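Local coordinates for transcriptional repressor PadR (Bacillus cereus, PDB 6JYI), which probably binds DNA as a dimeric PadR-family transcriptional regulator, acting as a repressor as its name implies, through a winged helix-turn-helix domain, at residues D11-L16 with I29-V34. Numbering follows the deposited sequence.
Sequences DVVLGL and IVFEDV
Asp33 OD2 is the best-held side-chain oxygen here, gripped by one hydrogen bond, from the indole NE1 of Trp142. That bond ties helix 24-35 to the long helix 114-142, whereas the meeting of 29-34 with 11-16 is entirely apolar. The two short segments cross steeply, at 108°, with axes 11.9 Å apart, and side chains bridge the gap. Phe31 does most of the bridging. Its chi1 of -109° lies away from the usual staggered positions and swings the ring toward 11-16, although the bond from CA to CB sets off across the line between the helices. The outer end of the ring meets Val12 obliquely: CG1, anti to the backbone N, comes within 3.3 Å of Phe31 CZ and 3.5 Å of Phe31 CE2, a tight fit. Val13 CG2 approaches more loosely, 4.3 Å from Phe31 CE2, and Leu16 CD1 lies 4.2 Å from Phe31 CD2. Leu16 sends its other methyl elsewhere: CD2 meets Val30 CG1 tip to tip at 3.9 Å. The ring also meets that of Phe35 and touches Ile46 of helix 46-55, the helix that packs on Val13. Met104 and Tyr107 of the second subunit press on Val12 and Val30, respectively. The contact thus joins the first two helices of the winged helix-turn-helix domain, in which helix 46-55 is the third, probably the DNA-reading one, and strands 59-64 and 72-77 form the wing. With only aliphatic and ring carbons meeting, the association of these segments rests on burial and fit of carbon surfaces, without a directional polar bond between them.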
# COMPACT_ATOMS: atom_id res chain seq x y z
N ASP A 11 14.30 -6.41 6.44
CA ASP A 11 15.03 -5.10 6.45
C ASP A 11 14.33 -4.01 7.18
O ASP A 11 14.98 -3.08 7.66
CB ASP A 11 15.36 -4.68 5.04
CG ASP A 11 16.04 -5.75 4.32
OD1 ASP A 11 17.11 -6.13 4.80
OD2 ASP A 11 15.52 -6.26 3.31
N VAL A 12 13.00 -4.11 7.31
CA VAL A 12 12.29 -3.19 8.18
C VAL A 12 12.83 -3.34 9.61
O VAL A 12 13.17 -2.34 10.27
CB VAL A 12 10.75 -3.41 8.21
CG1 VAL A 12 10.13 -2.50 9.22
CG2 VAL A 12 10.08 -3.23 6.82
N VAL A 13 12.93 -4.58 10.07
CA VAL A 13 13.43 -4.88 11.41
C VAL A 13 14.89 -4.52 11.54
O VAL A 13 15.26 -3.84 12.49
CB VAL A 13 13.19 -6.37 11.78
CG1 VAL A 13 13.87 -6.71 13.10
CG2 VAL A 13 11.66 -6.63 11.83
N LEU A 14 15.72 -4.93 10.59
CA LEU A 14 17.17 -4.59 10.66
C LEU A 14 17.39 -3.12 10.64
O LEU A 14 18.20 -2.57 11.44
CB LEU A 14 17.95 -5.26 9.52
CG LEU A 14 17.98 -6.79 9.63
CD1 LEU A 14 18.52 -7.45 8.32
CD2 LEU A 14 18.85 -7.22 10.81
N GLY A 15 16.67 -2.42 9.77
CA GLY A 15 16.79 -0.97 9.78
C GLY A 15 16.43 -0.31 11.08
O GLY A 15 17.11 0.64 11.52
N LEU A 16 15.38 -0.77 11.72
CA LEU A 16 15.00 -0.21 13.01
C LEU A 16 16.11 -0.38 14.04
O LEU A 16 16.49 0.57 14.75
CB LEU A 16 13.72 -0.89 13.49
CG LEU A 16 12.42 -0.39 12.88
CD1 LEU A 16 11.23 -1.24 13.44
CD2 LEU A 16 12.21 1.10 13.18
N ILE A 29 5.51 -1.33 18.62
CA ILE A 29 4.84 -0.03 18.67
C ILE A 29 5.32 0.82 17.49
O ILE A 29 4.49 1.44 16.85
CB ILE A 29 5.04 0.70 20.01
CG1 ILE A 29 4.67 -0.22 21.19
CG2 ILE A 29 4.16 1.96 20.07
CD1 ILE A 29 3.19 -0.26 21.58
N VAL A 30 6.61 0.81 17.17
CA VAL A 30 7.09 1.59 16.00
C VAL A 30 6.40 1.12 14.73
O VAL A 30 5.99 1.92 13.90
CB VAL A 30 8.61 1.56 15.75
CG1 VAL A 30 8.94 2.67 14.69
CG2 VAL A 30 9.34 1.89 16.98
N PHE A 31 6.22 -0.19 14.62
CA PHE A 31 5.48 -0.75 13.50
C PHE A 31 4.04 -0.23 13.42
O PHE A 31 3.58 0.16 12.35
CB PHE A 31 5.42 -2.27 13.58
CG PHE A 31 6.26 -2.96 12.56
CD1 PHE A 31 5.72 -3.28 11.34
CD2 PHE A 31 7.58 -3.27 12.81
CE1 PHE A 31 6.43 -3.89 10.38
CE2 PHE A 31 8.34 -3.91 11.84
CZ PHE A 31 7.75 -4.23 10.61
N GLU A 32 3.33 -0.23 14.54
CA GLU A 32 1.95 0.20 14.52
C GLU A 32 1.83 1.69 14.29
O GLU A 32 0.86 2.16 13.68
CB GLU A 32 1.24 -0.07 15.84
CG GLU A 32 1.24 -1.49 16.34
CD GLU A 32 0.74 -1.57 17.79
OE1 GLU A 32 0.60 -0.51 18.46
OE2 GLU A 32 0.50 -2.70 18.27
N ASP A 33 2.79 2.44 14.83
CA ASP A 33 2.72 3.90 14.82
C ASP A 33 3.11 4.50 13.46
O ASP A 33 2.51 5.48 13.02
CB ASP A 33 3.68 4.49 15.88
CG ASP A 33 3.12 4.44 17.31
OD1 ASP A 33 1.93 4.09 17.55
OD2 ASP A 33 3.93 4.78 18.21
N VAL A 34 4.15 3.93 12.85
CA VAL A 34 4.84 4.50 11.70
C VAL A 34 4.70 3.59 10.48
O VAL A 34 4.15 4.01 9.45
CB VAL A 34 6.35 4.68 12.01
CG1 VAL A 34 7.12 5.00 10.77
CG2 VAL A 34 6.56 5.73 13.10